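Local coordinates for protein trichothecene 3-O-acetyltransferase (Gibberella zeae, PDB 2RKV) that transfers an acetyl group from acetyl coenzyme A to the 3-hydroxyl of trichothecene mycotoxins, as a BAHD-superfamily acetyltransferase, and binds T-2 toxin, at residues Y35-V39 with F143-L148; V86-R90 with E113-A117; F233-S237 with L437-W443. The contacts are given in a common frame with arbitrary orientation. Numbering follows the deposited sequence.

Contact 1: Y35-V39 with F143-L148; sequences YPTIV and FIKGGL
Two aromatic rings form the apolar centre where the first turn of helix 35-52 meets a beta hairpin. Y35 (chi1 m, chi2 -66°) and F143 (chi1 m, chi2 -24°) make an offset stack, with centroids 4.2 Å apart and planes at 25°; Y35 CD1 lies 3.3 Å from F143 CD1. Each ring also receives the other residue's CB over its face, a reciprocal CH-pi pair, both 4.0 Å to the centroid. Around this core, V39 CG2 approaches the edge of the F143 ring (3.7 Å to CZ), and I38 CG2 packs on L148 CD2 at 3.9 Å. The backbones come nearest at Y35 and F143, with CA atoms 7.8 Å apart. The hairpin joins strands 137-144 and 147-155 of a five-stranded mixed sheet through a type II beta turn, I144 to G147, in which G146 has a positive phi (74°) that favours glycine. Inside it, G147 N donates to I144 O (2.9 Å) and I144 N to G147 O (3.1 Å). At the polar edge, Y35 OH donates to the same G147 O at 2.7 Å. A water donates to Y35 OH (2.8 Å) and accepts from G146 N (2.9 Å).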
loop_
_atom_site.group_PDB
_atom_site.type_symbol
_atom_site.label_atom_id
_atom_site.label_comp_id
_atom_site.label_asym_id
_atom_site.label_seq_id
_atom_site.Cartn_x
_atom_site.Cartn_y
_atom_site.Cartn_z
ATOM N N TYR A 35 24.689 17.284 -0.123
ATOM C CA TYR A 35 24.268 16.188 -1.006
ATOM C C TYR A 35 25.303 15.067 -1.225
ATOM O O TYR A 35 24.931 13.897 -1.187
ATOM C CB TYR A 35 23.705 16.694 -2.343
ATOM C CG TYR A 35 22.388 17.446 -2.229
ATOM C CD1 TYR A 35 21.209 16.796 -1.811
ATOM C CD2 TYR A 35 22.312 18.791 -2.565
ATOM C CE1 TYR A 35 19.993 17.491 -1.735
ATOM C CE2 TYR A 35 21.115 19.497 -2.478
ATOM C CZ TYR A 35 19.965 18.849 -2.064
ATOM O OH TYR A 35 18.788 19.565 -1.992
ATOM N N PRO A 36 26.595 15.409 -1.468
ATOM C CA PRO A 36 27.541 14.290 -1.673
ATOM C C PRO A 36 27.565 13.266 -0.522
ATOM O O PRO A 36 27.584 12.052 -0.775
ATOM C CB PRO A 36 28.891 14.997 -1.803
ATOM C CG PRO A 36 28.525 16.330 -2.408
ATOM C CD PRO A 36 27.262 16.713 -1.648
ATOM N N THR A 37 27.535 13.754 0.721
ATOM C CA THR A 37 27.543 12.867 1.893
ATOM C C THR A 37 26.213 12.129 2.057
ATOM O O THR A 37 26.193 10.950 2.451
ATOM C CB THR A 37 27.975 13.618 3.174
ATOM O OG1 THR A 37 29.331 14.061 3.008
ATOM C CG2 THR A 37 27.913 12.707 4.396
ATOM N N ILE A 38 25.107 12.792 1.723
ATOM C CA ILE A 38 23.818 12.085 1.661
ATOM C C ILE A 38 23.930 10.839 0.765
ATOM O O ILE A 38 23.570 9.731 1.164
ATOM C CB ILE A 38 22.670 13.016 1.191
ATOM C CG1 ILE A 38 22.332 14.024 2.300
ATOM C CG2 ILE A 38 21.437 12.202 0.794
ATOM C CD1 ILE A 38 21.536 15.223 1.815
ATOM N N VAL A 39 24.466 11.028 -0.438
ATOM C CA VAL A 39 24.554 9.957 -1.404
ATOM C C VAL A 39 25.515 8.861 -0.945
ATOM O O VAL A 39 25.180 7.675 -1.029
ATOM C CB VAL A 39 24.946 10.500 -2.803
ATOM C CG1 VAL A 39 25.167 9.356 -3.791
ATOM C CG2 VAL A 39 23.868 11.456 -3.298
ATOM N N PHE A 143 17.286 15.280 -5.581
ATOM C CA PHE A 143 17.625 16.579 -5.006
ATOM C C PHE A 143 16.621 17.605 -5.514
ATOM O O PHE A 143 16.460 17.763 -6.721
ATOM C CB PHE A 143 19.024 17.082 -5.413
ATOM C CG PHE A 143 20.135 16.077 -5.269
ATOM C CD1 PHE A 143 20.062 14.995 -4.389
ATOM C CD2 PHE A 143 21.288 16.251 -6.012
ATOM C CE1 PHE A 143 21.120 14.100 -4.274
ATOM C CE2 PHE A 143 22.352 15.369 -5.904
ATOM C CZ PHE A 143 22.264 14.283 -5.039
ATOM N N ILE A 144 15.942 18.297 -4.607
ATOM C CA ILE A 144 15.083 19.409 -5.009
ATOM C C ILE A 144 15.548 20.675 -4.291
ATOM O O ILE A 144 16.319 20.607 -3.319
ATOM C CB ILE A 144 13.584 19.131 -4.714
ATOM C CG1 ILE A 144 13.332 19.108 -3.196
ATOM C CG2 ILE A 144 13.126 17.837 -5.421
ATOM C CD1 ILE A 144 11.841 19.088 -2.805
ATOM N N LYS A 145 15.105 21.833 -4.769
ATOM C CA LYS A 145 15.500 23.071 -4.122
ATOM C C LYS A 145 15.124 22.990 -2.644
ATOM O O LYS A 145 13.945 22.820 -2.302
ATOM C CB LYS A 145 14.849 24.280 -4.790
ATOM C CG LYS A 145 15.252 25.597 -4.145
ATOM C CD LYS A 145 14.639 26.784 -4.871
ATOM C CE LYS A 145 15.026 28.084 -4.178
ATOM N NZ LYS A 145 14.495 29.277 -4.904
ATOM N N GLY A 146 16.139 23.063 -1.787
ATOM C CA GLY A 146 15.954 23.059 -0.343
ATOM C C GLY A 146 15.574 21.720 0.268
ATOM O O GLY A 146 15.185 21.656 1.442
ATOM N N GLY A 147 15.701 20.638 -0.497
ATOM C CA GLY A 147 15.208 19.358 0.003
ATOM C C GLY A 147 15.728 18.101 -0.659
ATOM O O GLY A 147 16.580 18.139 -1.561
ATOM N N LEU A 148 15.209 16.978 -0.182
ATOM C CA LEU A 148 15.530 15.670 -0.726
ATOM C C LEU A 148 14.252 14.850 -0.716
ATOM O O LEU A 148 13.535 14.838 0.292
ATOM C CB LEU A 148 16.584 14.984 0.154
ATOM C CG LEU A 148 16.914 13.519 -0.140
ATOM C CD1 LEU A 148 17.821 13.422 -1.357
ATOM C CD2 LEU A 148 17.563 12.861 1.083
HETATM O O HOH W 1 18.864 22.377 -2.385
#

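Contact 2: V86-R90 with E113-A117; sequences VKDLR and ENIIA
I115, K87 and L89 carry most of the surface buried where residues 86-90, on edge strand 83-88, face the short helix 113-116. K87 and L89 both direct CA-to-CB toward the helix; the closest CA pair is K87 with I116, at 7.9 Å. The lysine is largely extended beyond chi2, though chi1 (-105°) and chi2 (-143°) lie between wells, and its NZ donates to I115 O at 2.8 Å. L89 (chi1 m, chi2 t) places CD1 3.8 Å from I115 CG2 and 3.8 Å from I116 CG2, so one methyl meets both isoleucines. D88 ties down its own segment: OD1 accepts from R90 N (3.1 Å) in an Asx turn, and OD2 makes a salt bridge with R90 NH2 (2.8 Å). The helix lies over one face of the mixed sheet, across its inner strands, where I116 packs on I149 and S24; K87 and L89 reach it from the edge. Since I115 O has no helical N-H four residues on, the ammonium supplies a donor, a charged group bonding a neutral acceptor, while L89 adds apolar packing.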
loop_
_atom_site.group_PDB
_atom_site.type_symbol
_atom_site.label_atom_id
_atom_site.label_comp_id
_atom_site.label_asym_id
_atom_site.label_seq_id
_atom_site.Cartn_x
_atom_site.Cartn_y
_atom_site.Cartn_z
ATOM N N VAL A 86 20.179 8.506 -8.681
ATOM C CA VAL A 86 20.297 9.850 -8.135
ATOM C C VAL A 86 19.888 10.829 -9.229
ATOM O O VAL A 86 20.424 10.774 -10.345
ATOM C CB VAL A 86 21.735 10.139 -7.633
ATOM C CG1 VAL A 86 21.834 11.547 -7.040
ATOM C CG2 VAL A 86 22.165 9.080 -6.605
ATOM N N LYS A 87 18.911 11.677 -8.910
ATOM C CA LYS A 87 18.376 12.678 -9.828
ATOM C C LYS A 87 18.505 14.072 -9.227
ATOM O O LYS A 87 17.986 14.322 -8.136
ATOM C CB LYS A 87 16.893 12.413 -10.074
ATOM C CG LYS A 87 16.533 11.808 -11.410
ATOM C CD LYS A 87 15.223 12.426 -11.852
ATOM C CE LYS A 87 14.496 11.604 -12.888
ATOM N NZ LYS A 87 13.272 12.341 -13.265
ATOM N N ASP A 88 19.178 14.979 -9.936
ATOM C CA ASP A 88 19.295 16.363 -9.469
ATOM C C ASP A 88 18.245 17.257 -10.125
ATOM O O ASP A 88 18.374 17.617 -11.299
ATOM C CB ASP A 88 20.705 16.932 -9.712
ATOM C CG ASP A 88 20.852 18.372 -9.206
ATOM O OD1 ASP A 88 19.961 18.858 -8.455
ATOM O OD2 ASP A 88 21.873 19.017 -9.539
ATOM N N LEU A 89 17.233 17.637 -9.346
ATOM C CA LEU A 89 16.095 18.412 -9.856
ATOM C C LEU A 89 16.105 19.857 -9.369
ATOM O O LEU A 89 15.131 20.584 -9.561
ATOM C CB LEU A 89 14.767 17.740 -9.467
ATOM C CG LEU A 89 14.577 16.275 -9.867
ATOM C CD1 LEU A 89 13.337 15.674 -9.174
ATOM C CD2 LEU A 89 14.501 16.119 -11.363
ATOM N N ARG A 90 17.209 20.273 -8.746
ATOM C CA ARG A 90 17.310 21.617 -8.164
ATOM C C ARG A 90 17.072 22.726 -9.182
ATOM O O ARG A 90 16.515 23.776 -8.838
ATOM C CB ARG A 90 18.662 21.833 -7.483
ATOM C CG ARG A 90 18.841 21.044 -6.189
ATOM C CD ARG A 90 20.254 21.163 -5.665
ATOM N NE ARG A 90 21.195 20.488 -6.554
ATOM C CZ ARG A 90 22.517 20.553 -6.447
ATOM N NH1 ARG A 90 23.078 21.272 -5.482
ATOM N NH2 ARG A 90 23.274 19.897 -7.316
ATOM N N GLU A 113 5.363 10.156 -10.187
ATOM C CA GLU A 113 6.177 8.929 -10.242
ATOM C C GLU A 113 7.155 8.957 -11.416
ATOM O O GLU A 113 8.210 8.346 -11.352
ATOM C CB GLU A 113 5.318 7.664 -10.328
ATOM C CG GLU A 113 4.502 7.558 -11.622
ATOM C CD GLU A 113 3.918 6.182 -11.865
ATOM O OE1 GLU A 113 4.179 5.251 -11.060
ATOM O OE2 GLU A 113 3.183 6.025 -12.873
ATOM N N ASN A 114 6.797 9.660 -12.488
ATOM C CA ASN A 114 7.669 9.723 -13.661
ATOM C C ASN A 114 8.928 10.552 -13.418
ATOM O O ASN A 114 9.945 10.363 -14.096
ATOM C CB ASN A 114 6.882 10.227 -14.874
ATOM C CG ASN A 114 5.699 9.335 -15.203
ATOM O OD1 ASN A 114 4.557 9.797 -15.253
ATOM N ND2 ASN A 114 5.956 8.051 -15.392
ATOM N N ILE A 115 8.864 11.433 -12.418
ATOM C CA ILE A 115 9.947 12.355 -12.097
ATOM C C ILE A 115 10.739 11.891 -10.865
ATOM O O ILE A 115 11.974 11.978 -10.853
ATOM C CB ILE A 115 9.396 13.787 -11.888
ATOM C CG1 ILE A 115 8.665 14.255 -13.155
ATOM C CG2 ILE A 115 10.514 14.777 -11.502
ATOM C CD1 ILE A 115 7.952 15.584 -12.992
ATOM N N ILE A 116 10.039 11.402 -9.838
ATOM C CA ILE A 116 10.700 11.117 -8.554
ATOM C C ILE A 116 10.770 9.628 -8.137
ATOM O O ILE A 116 11.347 9.311 -7.091
ATOM C CB ILE A 116 10.156 12.033 -7.393
ATOM C CG1 ILE A 116 8.628 11.946 -7.248
ATOM C CG2 ILE A 116 10.556 13.507 -7.631
ATOM C CD1 ILE A 116 8.089 10.607 -6.801
ATOM N N ALA A 117 10.223 8.737 -8.962
ATOM C CA ALA A 117 10.299 7.288 -8.717
ATOM C C ALA A 117 11.187 6.588 -9.755
ATOM O O ALA A 117 11.245 7.025 -10.909
ATOM C CB ALA A 117 8.902 6.664 -8.698
#

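Contact 3: F233-S237 with L437-W443; sequences FFTFS and LKADKEW
Residues 233-236 are extended, at the end of strand 229-236, and S237 begins the way into the next helix as its N-cap. Across from them, D440, itself non-helical (phi/psi -78/119°), precedes helix 441-444 as its N-cap: its OD1 accepts from W443 N at 2.9 Å and, weakly, from E442 N at 2.9 Å. The backbones stay well apart, F234 and K438 being nearest with CA atoms 9.5 Å from each other. W443 (chi1 t, chi2 -101°) sends its indole into the gap. Its edge meets the face of F234 (chi1 m) in an offset edge-to-face pair, centroid to five-membered ring 5.0 Å and planes at 83°, with F234 CE2 3.4 Å from W443 NE1. In turn the edge of F236 (chi1 m) points at the indole face, 5.7 Å between six-membered ring centroids at 87°. K438 CG lies 4.1 Å from F234 CZ, at the edge of that ring. I269 and S272 of helix 261-277 also pack on W443. Between 233-237 and 437-443, on two successive helices near the C-terminus, the aromatic cluster of F234, F236 and W443 therefore works through ring-edge electrostatics and apolar packing rather than backbone bonding.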
loop_
_atom_site.group_PDB
_atom_site.type_symbol
_atom_site.label_atom_id
_atom_site.label_comp_id
_atom_site.label_asym_id
_atom_site.label_seq_id
_atom_site.Cartn_x
_atom_site.Cartn_y
_atom_site.Cartn_z
ATOM N N PHE A 233 -5.046 13.944 -2.502
ATOM C CA PHE A 233 -4.907 13.770 -1.092
ATOM C C PHE A 233 -5.915 14.672 -0.408
ATOM O O PHE A 233 -6.157 15.768 -0.831
ATOM C CB PHE A 233 -3.558 14.255 -0.584
ATOM C CG PHE A 233 -2.365 13.345 -0.891
ATOM C CD1 PHE A 233 -1.116 13.881 -0.991
ATOM C CD2 PHE A 233 -2.501 11.995 -1.085
ATOM C CE1 PHE A 233 -0.037 13.117 -1.272
ATOM C CE2 PHE A 233 -1.418 11.238 -1.340
ATOM C CZ PHE A 233 -0.197 11.796 -1.446
ATOM N N PHE A 234 -6.420 14.144 0.696
ATOM C CA PHE A 234 -7.240 14.873 1.660
ATOM C C PHE A 234 -6.659 14.685 3.050
ATOM O O PHE A 234 -6.337 13.602 3.396
ATOM C CB PHE A 234 -8.671 14.313 1.656
ATOM C CG PHE A 234 -9.398 14.514 0.360
ATOM C CD1 PHE A 234 -9.355 13.590 -0.641
ATOM C CD2 PHE A 234 -10.170 15.629 0.171
ATOM C CE1 PHE A 234 -10.023 13.797 -1.784
ATOM C CE2 PHE A 234 -10.850 15.830 -0.989
ATOM C CZ PHE A 234 -10.759 14.956 -1.969
ATOM N N THR A 235 -6.521 15.697 3.842
ATOM C CA THR A 235 -6.016 15.559 5.201
ATOM C C THR A 235 -7.148 15.648 6.222
ATOM O O THR A 235 -8.118 16.276 5.980
ATOM C CB THR A 235 -4.954 16.633 5.495
ATOM O OG1 THR A 235 -5.539 17.935 5.371
ATOM C CG2 THR A 235 -3.878 16.629 4.420
ATOM N N PHE A 236 -6.922 14.936 7.281
ATOM C CA PHE A 236 -7.808 14.904 8.412
ATOM C C PHE A 236 -6.987 15.212 9.652
ATOM O O PHE A 236 -6.096 14.518 9.983
ATOM C CB PHE A 236 -8.490 13.517 8.544
ATOM C CG PHE A 236 -9.371 13.152 7.380
ATOM C CD1 PHE A 236 -8.849 12.657 6.220
ATOM C CD2 PHE A 236 -10.708 13.311 7.449
ATOM C CE1 PHE A 236 -9.639 12.348 5.187
ATOM C CE2 PHE A 236 -11.489 13.009 6.394
ATOM C CZ PHE A 236 -10.950 12.532 5.269
ATOM N N SER A 237 -7.332 16.305 10.310
ATOM C CA SER A 237 -6.595 16.759 11.487
ATOM C C SER A 237 -6.747 15.747 12.633
ATOM O O SER A 237 -7.674 14.935 12.609
ATOM C CB SER A 237 -7.091 18.145 11.925
ATOM O OG SER A 237 -8.399 18.076 12.464
ATOM N N LEU A 437 -17.689 15.403 -4.172
ATOM C CA LEU A 437 -17.103 15.148 -2.862
ATOM C C LEU A 437 -16.470 16.414 -2.304
ATOM O O LEU A 437 -16.699 16.769 -1.155
ATOM C CB LEU A 437 -16.071 14.014 -2.930
ATOM C CG LEU A 437 -15.622 13.418 -1.593
ATOM C CD1 LEU A 437 -16.772 12.725 -0.878
ATOM C CD2 LEU A 437 -14.467 12.453 -1.828
ATOM N N LYS A 438 -15.695 17.103 -3.140
ATOM C CA LYS A 438 -14.974 18.299 -2.730
ATOM C C LYS A 438 -15.908 19.434 -2.317
ATOM O O LYS A 438 -15.521 20.309 -1.546
ATOM C CB LYS A 438 -14.033 18.763 -3.851
ATOM C CG LYS A 438 -12.814 17.861 -4.040
ATOM C CD LYS A 438 -12.096 18.122 -5.360
ATOM C CE LYS A 438 -11.549 19.539 -5.433
ATOM N NZ LYS A 438 -10.867 19.793 -6.731
ATOM N N ALA A 439 -17.135 19.407 -2.838
ATOM C CA ALA A 439 -18.136 20.438 -2.555
ATOM C C ALA A 439 -19.155 19.994 -1.502
ATOM O O ALA A 439 -20.001 20.791 -1.083
ATOM C CB ALA A 439 -18.840 20.860 -3.841
ATOM N N ASP A 440 -19.059 18.737 -1.066
ATOM C CA ASP A 440 -19.992 18.167 -0.084
ATOM C C ASP A 440 -19.667 18.630 1.342
ATOM O O ASP A 440 -18.584 18.337 1.861
ATOM C CB ASP A 440 -19.990 16.637 -0.199
ATOM C CG ASP A 440 -20.953 15.958 0.771
ATOM O OD1 ASP A 440 -20.718 16.013 1.994
ATOM O OD2 ASP A 440 -21.922 15.328 0.306
ATOM N N LYS A 441 -20.622 19.314 1.980
ATOM C CA LYS A 441 -20.398 19.914 3.302
ATOM C C LYS A 441 -20.199 18.900 4.435
ATOM O O LYS A 441 -19.505 19.190 5.415
ATOM C CB LYS A 441 -21.515 20.910 3.660
ATOM C CG LYS A 441 -22.857 20.286 4.017
ATOM N N GLU A 442 -20.804 17.721 4.314
ATOM C CA GLU A 442 -20.621 16.679 5.330
ATOM C C GLU A 442 -19.194 16.107 5.251
ATOM O O GLU A 442 -18.604 15.738 6.269
ATOM C CB GLU A 442 -21.680 15.581 5.204
ATOM C CG GLU A 442 -23.087 16.040 5.653
ATOM C CD GLU A 442 -24.169 14.996 5.411
ATOM O OE1 GLU A 442 -24.572 14.319 6.381
ATOM O OE2 GLU A 442 -24.619 14.849 4.255
ATOM N N TRP A 443 -18.653 16.070 4.037
ATOM C CA TRP A 443 -17.272 15.646 3.789
ATOM C C TRP A 443 -16.267 16.712 4.223
ATOM O O TRP A 443 -15.356 16.431 4.999
ATOM C CB TRP A 443 -17.101 15.292 2.306
ATOM C CG TRP A 443 -15.676 15.038 1.850
ATOM C CD1 TRP A 443 -14.863 15.913 1.174
ATOM C CD2 TRP A 443 -14.912 13.830 2.020
ATOM N NE1 TRP A 443 -13.646 15.325 0.914
ATOM C CE2 TRP A 443 -13.647 14.049 1.420
ATOM C CE3 TRP A 443 -15.172 12.590 2.620
ATOM C CZ2 TRP A 443 -12.640 13.068 1.404
ATOM C CZ3 TRP A 443 -14.165 11.605 2.602
ATOM C CH2 TRP A 443 -12.918 11.857 1.997
#

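How the contacts relate
Contacts 1 and 2 are parts of one construction, their centres 11 Å apart, with contact 2 nested along the chain inside the loop that contact 1 closes. F143 connects them: its O and N are probably hydrogen-bonded to L89 N (2.7 Å) and K87 O (2.8 Å) as strands 137-144 and 83-88 pair, while F143 CZ packs on V86 CG1 at 3.4 Å. Contact 3 belongs to the other large sheet, with its centre 34 Å from that of contact 1 and 30 Å from that of contact 2. None is in a ligand pocket: the N114 side chain lies about 14 Å from T-2 toxin, and that of F236 about 13 Å from coenzyme A.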